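Local coordinates for protein phytochromobilin synthase (Solanum lycopersicum, PDB 6KME) that probably reduces biliverdin IX alpha to phytochromobilin with electrons from ferredoxin, at residues 226-237 against 266-277. The protein carries 1 engineered substitution. Numbering follows the deposited sequence.
With BLA (biliverdine IX alpha), chain B.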
loop_
_atom_site.group_PDB
_atom_site.type_symbol
_atom_site.label_atom_id
_atom_site.label_comp_id
_atom_site.label_asym_id
_atom_site.label_seq_id
_atom_site.Cartn_x
_atom_site.Cartn_y
_atom_site.Cartn_z
ATOM N N GLU A 226 1.769 -3.359 16.793
ATOM C CA GLU A 226 0.569 -4.154 16.553
ATOM C C GLU A 226 -0.254 -3.572 15.411
ATOM O O GLU A 226 -0.761 -4.314 14.561
ATOM C CB GLU A 226 -0.265 -4.246 17.831
ATOM C CG GLU A 226 -1.697 -4.718 17.595
ATOM C CD GLU A 226 -2.177 -5.734 18.621
ATOM O OE1 GLU A 226 -1.331 -6.357 19.296
ATOM O OE2 GLU A 226 -3.407 -5.911 18.750
ATOM N N ALA A 227 -0.374 -2.242 15.354
ATOM C CA ALA A 227 -1.104 -1.609 14.258
ATOM C C ALA A 227 -0.488 -1.954 12.906
ATOM O O ALA A 227 -1.211 -2.252 11.946
ATOM C CB ALA A 227 -1.151 -0.088 14.463
ATOM N N GLN A 228 0.847 -1.928 12.812
ATOM C CA GLN A 228 1.505 -2.327 11.572
ATOM C C GLN A 228 1.311 -3.816 11.290
ATOM O O GLN A 228 1.053 -4.201 10.142
ATOM C CB GLN A 228 3.005 -1.991 11.609
ATOM C CG GLN A 228 3.694 -2.318 10.274
ATOM C CD GLN A 228 5.150 -1.855 10.161
ATOM O OE1 GLN A 228 5.899 -2.375 9.336
ATOM N NE2 GLN A 228 5.541 -0.863 10.964
ATOM N N HIS A 229 1.436 -4.669 12.318
ATOM C CA HIS A 229 1.267 -6.107 12.111
ATOM C C HIS A 229 -0.141 -6.432 11.623
ATOM O O HIS A 229 -0.317 -7.251 10.710
ATOM C CB HIS A 229 1.575 -6.878 13.397
ATOM C CG HIS A 229 1.477 -8.363 13.235
ATOM N ND1 HIS A 229 0.475 -9.111 13.812
ATOM C CD2 HIS A 229 2.234 -9.234 12.528
ATOM C CE1 HIS A 229 0.629 -10.381 13.485
ATOM N NE2 HIS A 229 1.690 -10.483 12.704
ATOM N N ARG A 230 -1.152 -5.785 12.211
ATOM C CA ARG A 230 -2.529 -5.969 11.763
ATOM C C ARG A 230 -2.691 -5.582 10.297
ATOM O O ARG A 230 -3.355 -6.287 9.529
ATOM C CB ARG A 230 -3.468 -5.145 12.653
ATOM C CG ARG A 230 -4.968 -5.214 12.270
ATOM C CD ARG A 230 -5.806 -4.380 13.270
ATOM N NE ARG A 230 -7.173 -4.164 12.800
ATOM C CZ ARG A 230 -7.568 -3.108 12.084
ATOM N NH1 ARG A 230 -6.699 -2.157 11.761
ATOM N NH2 ARG A 230 -8.840 -2.996 11.695
ATOM N N TYR A 231 -2.083 -4.463 9.893
ATOM C CA TYR A 231 -2.127 -4.017 8.502
ATOM C C TYR A 231 -1.464 -5.028 7.570
ATOM O O TYR A 231 -2.016 -5.370 6.520
ATOM C CB TYR A 231 -1.455 -2.646 8.396
ATOM C CG TYR A 231 -1.189 -2.127 6.995
ATOM C CD1 TYR A 231 -2.056 -1.212 6.399
ATOM C CD2 TYR A 231 -0.042 -2.505 6.287
ATOM C CE1 TYR A 231 -1.815 -0.708 5.131
ATOM C CE2 TYR A 231 0.207 -2.015 5.016
ATOM C CZ TYR A 231 -0.679 -1.106 4.446
ATOM O OH TYR A 231 -0.444 -0.599 3.187
ATOM N N LEU A 232 -0.263 -5.502 7.928
ATOM C CA LEU A 232 0.413 -6.506 7.106
ATOM C C LEU A 232 -0.400 -7.791 7.043
ATOM O O LEU A 232 -0.419 -8.481 6.014
ATOM C CB LEU A 232 1.810 -6.816 7.674
ATOM C CG LEU A 232 2.779 -5.641 7.762
ATOM C CD1 LEU A 232 4.051 -6.040 8.539
ATOM C CD2 LEU A 232 3.108 -5.143 6.359
ATOM N N THR A 233 -1.042 -8.146 8.149
ATOM C CA THR A 233 -1.810 -9.381 8.185
ATOM C C THR A 233 -3.015 -9.292 7.258
ATOM O O THR A 233 -3.296 -10.233 6.500
ATOM C CB THR A 233 -2.249 -9.678 9.615
ATOM O OG1 THR A 233 -1.096 -9.930 10.431
ATOM C CG2 THR A 233 -3.165 -10.892 9.640
ATOM N N TRP A 234 -3.731 -8.164 7.296
ATOM C CA TRP A 234 -4.853 -7.970 6.378
ATOM C C TRP A 234 -4.403 -8.097 4.929
ATOM O O TRP A 234 -4.959 -8.893 4.158
ATOM C CB TRP A 234 -5.508 -6.605 6.608
ATOM C CG TRP A 234 -6.438 -6.248 5.484
ATOM C CD1 TRP A 234 -6.175 -5.417 4.424
ATOM C CD2 TRP A 234 -7.766 -6.760 5.272
ATOM N NE1 TRP A 234 -7.266 -5.371 3.578
ATOM C CE2 TRP A 234 -8.255 -6.179 4.080
ATOM C CE3 TRP A 234 -8.596 -7.631 5.992
ATOM C CZ2 TRP A 234 -9.536 -6.457 3.577
ATOM C CZ3 TRP A 234 -9.878 -7.903 5.492
ATOM C CH2 TRP A 234 -10.327 -7.317 4.297
ATOM N N ARG A 235 -3.376 -7.331 4.546
ATOM C CA ARG A 235 -2.958 -7.299 3.149
ATOM C C ARG A 235 -2.370 -8.628 2.706
ATOM O O ARG A 235 -2.619 -9.071 1.577
ATOM C CB ARG A 235 -1.967 -6.148 2.922
ATOM C CG ARG A 235 -2.610 -4.762 3.061
ATOM C CD ARG A 235 -1.752 -3.653 2.444
ATOM N NE ARG A 235 -1.669 -3.805 0.992
ATOM C CZ ARG A 235 -0.832 -3.124 0.219
ATOM N NH1 ARG A 235 -0.008 -2.222 0.756
ATOM N NH2 ARG A 235 -0.819 -3.343 -1.088
ATOM N N SER A 236 -1.610 -9.305 3.569
ATOM C CA SER A 236 -1.044 -10.566 3.104
ATOM C C SER A 236 -2.127 -11.616 2.885
ATOM O O SER A 236 -1.928 -12.532 2.083
ATOM C CB SER A 236 0.037 -11.076 4.064
ATOM O OG SER A 236 -0.531 -11.542 5.260
ATOM N N GLU A 237 -3.284 -11.479 3.533
ATOM C CA GLU A 237 -4.389 -12.415 3.325
ATOM C C GLU A 237 -5.303 -12.024 2.159
ATOM O O GLU A 237 -5.759 -12.903 1.422
ATOM C CB GLU A 237 -5.219 -12.545 4.610
ATOM C CG GLU A 237 -6.329 -13.617 4.558
ATOM C CD GLU A 237 -5.795 -15.048 4.659
ATOM O OE1 GLU A 237 -4.793 -15.274 5.367
ATOM O OE2 GLU A 237 -6.383 -15.951 4.026
ATOM N N VAL A 266 4.805 -9.769 8.680
ATOM C CA VAL A 266 3.642 -10.509 9.158
ATOM C C VAL A 266 4.084 -11.672 10.046
ATOM O O VAL A 266 3.390 -12.028 11.006
ATOM C CB VAL A 266 2.769 -10.965 7.963
ATOM C CG1 VAL A 266 3.542 -11.910 7.087
ATOM C CG2 VAL A 266 1.502 -11.608 8.455
ATOM N N ASN A 267 5.268 -12.247 9.786
ATOM C CA ASN A 267 5.766 -13.309 10.655
ATOM C C ASN A 267 6.442 -12.762 11.910
ATOM O O ASN A 267 6.312 -13.355 12.986
ATOM C CB ASN A 267 6.747 -14.211 9.903
ATOM C CG ASN A 267 6.065 -15.090 8.872
ATOM O OD1 ASN A 267 4.873 -15.382 8.972
ATOM N ND2 ASN A 267 6.826 -15.521 7.867
ATOM N N GLU A 268 7.154 -11.641 11.812
ATOM C CA GLU A 268 8.052 -11.232 12.891
ATOM C C GLU A 268 7.462 -10.216 13.862
ATOM O O GLU A 268 7.878 -10.187 15.024
ATOM C CB GLU A 268 9.354 -10.654 12.317
ATOM N N LEU A 269 6.520 -9.377 13.439
ATOM C CA LEU A 269 6.085 -8.264 14.275
ATOM C C LEU A 269 4.970 -8.628 15.247
ATOM O O LEU A 269 4.574 -7.778 16.051
ATOM C CB LEU A 269 5.631 -7.092 13.396
ATOM C CG LEU A 269 6.712 -6.410 12.551
ATOM C CD1 LEU A 269 6.133 -5.209 11.825
ATOM C CD2 LEU A 269 7.866 -5.994 13.413
ATOM N N GLY A 270 4.450 -9.849 15.196
ATOM C CA GLY A 270 3.335 -10.223 16.054
ATOM C C GLY A 270 2.983 -11.681 15.853
ATOM O O GLY A 270 3.408 -12.319 14.886
ATOM N N ASN A 271 2.181 -12.196 16.789
ATOM C CA ASN A 271 1.751 -13.589 16.789
ATOM C C ASN A 271 0.286 -13.782 16.410
ATOM O O ASN A 271 -0.109 -14.911 16.107
ATOM C CB ASN A 271 1.982 -14.222 18.170
ATOM C CG ASN A 271 3.447 -14.345 18.517
ATOM O OD1 ASN A 271 4.281 -14.620 17.648
ATOM N ND2 ASN A 271 3.775 -14.135 19.792
ATOM N N LYS A 272 -0.526 -12.729 16.423
ATOM C CA LYS A 272 -1.936 -12.882 16.092
ATOM C C LYS A 272 -2.121 -13.287 14.634
ATOM O O LYS A 272 -1.371 -12.859 13.746
ATOM C CB LYS A 272 -2.692 -11.589 16.382
ATOM C CG LYS A 272 -2.823 -11.267 17.865
ATOM C CD LYS A 272 -3.608 -9.974 18.071
ATOM C CE LYS A 272 -3.640 -9.560 19.541
ATOM N NZ LYS A 272 -4.481 -8.343 19.748
ATOM N N THR A 273 -3.125 -14.131 14.394
ATOM C CA THR A 273 -3.503 -14.559 13.057
ATOM C C THR A 273 -4.489 -13.574 12.435
ATOM O O THR A 273 -5.044 -12.700 13.104
ATOM C CB THR A 273 -4.145 -15.948 13.090
ATOM O OG1 THR A 273 -5.372 -15.877 13.824
ATOM C CG2 THR A 273 -3.218 -16.949 13.758
ATOM N N PHE A 274 -4.704 -13.734 11.126
ATOM C CA PHE A 274 -5.768 -13.002 10.447
ATOM C C PHE A 274 -7.104 -13.166 11.173
ATOM O O PHE A 274 -7.812 -12.181 11.403
ATOM C CB PHE A 274 -5.860 -13.466 8.990
ATOM C CG PHE A 274 -6.910 -12.749 8.183
ATOM C CD1 PHE A 274 -6.604 -11.584 7.506
ATOM C CD2 PHE A 274 -8.208 -13.241 8.110
ATOM C CE1 PHE A 274 -7.576 -10.919 6.756
ATOM C CE2 PHE A 274 -9.187 -12.574 7.374
ATOM C CZ PHE A 274 -8.867 -11.412 6.695
ATOM N N LEU A 275 -7.450 -14.388 11.593
ATOM C CA LEU A 275 -8.736 -14.552 12.278
ATOM C C LEU A 275 -8.745 -13.945 13.681
ATOM O O LEU A 275 -9.819 -13.591 14.181
ATOM C CB LEU A 275 -9.135 -16.028 12.335
ATOM C CG LEU A 275 -9.547 -16.652 10.984
ATOM C CD1 LEU A 275 -9.949 -18.138 11.196
ATOM C CD2 LEU A 275 -10.674 -15.871 10.299
ATOM N N ASP A 276 -7.584 -13.796 14.325
ATOM C CA ASP A 276 -7.550 -13.069 15.592
ATOM C C ASP A 276 -7.958 -11.611 15.399
ATOM O O ASP A 276 -8.663 -11.041 16.238
ATOM C CB ASP A 276 -6.155 -13.143 16.225
ATOM C CG ASP A 276 -5.820 -14.515 16.763
ATOM O OD1 ASP A 276 -6.744 -15.272 17.137
ATOM O OD2 ASP A 276 -4.614 -14.837 16.813
ATOM N N TYR A 277 -7.519 -10.989 14.301
ATOM C CA TYR A 277 -7.839 -9.583 14.062
ATOM C C TYR A 277 -9.222 -9.414 13.447
ATOM O O TYR A 277 -9.911 -8.424 13.723
ATOM C CB TYR A 277 -6.813 -8.940 13.124
ATOM C CG TYR A 277 -5.421 -8.748 13.677
ATOM C CD1 TYR A 277 -5.180 -7.860 14.730
ATOM C CD2 TYR A 277 -4.336 -9.423 13.121
ATOM C CE1 TYR A 277 -3.897 -7.681 15.243
ATOM C CE2 TYR A 277 -3.045 -9.240 13.620
ATOM C CZ TYR A 277 -2.836 -8.361 14.677
ATOM O OH TYR A 277 -1.564 -8.176 15.173
HETATM C CHA BLA B . -8.302 -4.434 -7.884
HETATM N NA BLA B . -6.937 -3.442 -5.916
HETATM C C1A BLA B . -8.154 -3.667 -6.580
HETATM C C2A BLA B . -9.211 -3.049 -5.779
HETATM C C3A BLA B . -8.571 -2.451 -4.606
HETATM C C4A BLA B . -7.163 -2.710 -4.713
HETATM C CMA BLA B . -9.203 -1.666 -3.455
HETATM C CAA BLA B . -10.712 -3.113 -6.181
HETATM C CBA BLA B . -11.272 -4.451 -5.778
HETATM C CGA BLA B . -11.839 -4.397 -4.312
HETATM O O1A BLA B . -12.616 -3.498 -4.182
HETATM O O2A BLA B . -11.403 -5.258 -3.605
HETATM C CHB BLA B . -6.033 -2.280 -3.769
HETATM N NB BLA B . -6.944 -2.623 -1.542
HETATM C C1B BLA B . -5.845 -2.360 -2.392
HETATM C C2B BLA B . -4.773 -1.779 -1.375
HETATM C C3B BLA B . -5.195 -1.991 -0.068
HETATM C C4B BLA B . -6.599 -2.594 -0.157
HETATM C CMB BLA B . -3.410 -1.342 -1.882
HETATM O OB BLA B . -7.349 -3.033 0.699
HETATM C CAB BLA B . -4.732 -1.755 1.348
HETATM C CBB BLA B . -5.153 -2.046 2.601
HETATM N NC BLA B . -3.061 -5.226 -7.752
HETATM C C1C BLA B . -1.856 -4.920 -7.079
HETATM C C2C BLA B . -0.803 -5.866 -7.671
HETATM C C3C BLA B . -1.441 -6.647 -8.635
HETATM C C4C BLA B . -2.935 -6.248 -8.712
HETATM C CMC BLA B . 0.633 -5.792 -7.137
HETATM O OC BLA B . -1.890 -4.040 -6.233
HETATM C CAC BLA B . -0.802 -7.705 -9.462
HETATM C CBC BLA B . 0.196 -8.587 -9.231
HETATM C CHD BLA B . -4.036 -6.642 -9.425
HETATM N ND BLA B . -5.989 -5.325 -8.345
HETATM C C1D BLA B . -5.469 -6.181 -9.225
HETATM C C2D BLA B . -6.514 -6.758 -10.162
HETATM C C3D BLA B . -7.723 -6.189 -9.805
HETATM C C4D BLA B . -7.436 -5.236 -8.609
HETATM C CMD BLA B . -6.119 -7.760 -11.231
HETATM C CAD BLA B . -9.147 -6.349 -10.352
HETATM C CBD BLA B . -9.778 -7.689 -10.029
HETATM C CGD BLA B . -10.143 -7.911 -8.495
HETATM O O1D BLA B . -9.716 -8.977 -8.088
HETATM O O2D BLA B . -10.782 -6.991 -8.000
HETATM O O HOH W 1 -0.291 -8.192 17.411
HETATM O O HOH W 2 -8.909 -5.796 14.134
HETATM O O HOH W 3 -0.507 -12.566 11.232
#
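His229 reaches from helix 218-238 into the bend of 266-277. Its CB lies 4.1 Å from CB of Leu269, and with CG anti to the backbone N (chi1 -178°) the ring extends into the turn beyond. His229 ND1 shares a nearly straight 2.6 Å hydrogen bond with Tyr277 OH. CD2 lies against Val266 O and Gly270 N, while His229 CE1 comes edge-on to Lys272 O at 3.2 Å. His229 NE2 donates to Val266 O at 2.9 Å, the carbonyl oxygen almost in the ring plane. Gly270 CA sits squarely over one face of the His229 ring in a CH-pi contact, and Thr233 OG1 lies off-centre over the other. Without the imidazole, as with an alanine here, Tyr277 OH and Val266 O are likely to lose their shared partner, and a gap would probably open beneath Gly270 CA. Tyr277 itself is a knob among Glu226, His229, Arg230 and Thr233, with Arg230 CB over its ring. Lys272 NZ forms a salt bridge with Glu226 OE2 at 2.8 Å, and further along the helix Glu237 CG rests on the face of Phe274. Thr273 and Asp276 form a capping box on the short helix 274-277. In this ferredoxin-dependent bilin reductase, a loop and the short helix that follows it thus pack on helix 218-238, which also lends Trp234 and Arg235 to the biliverdin pocket.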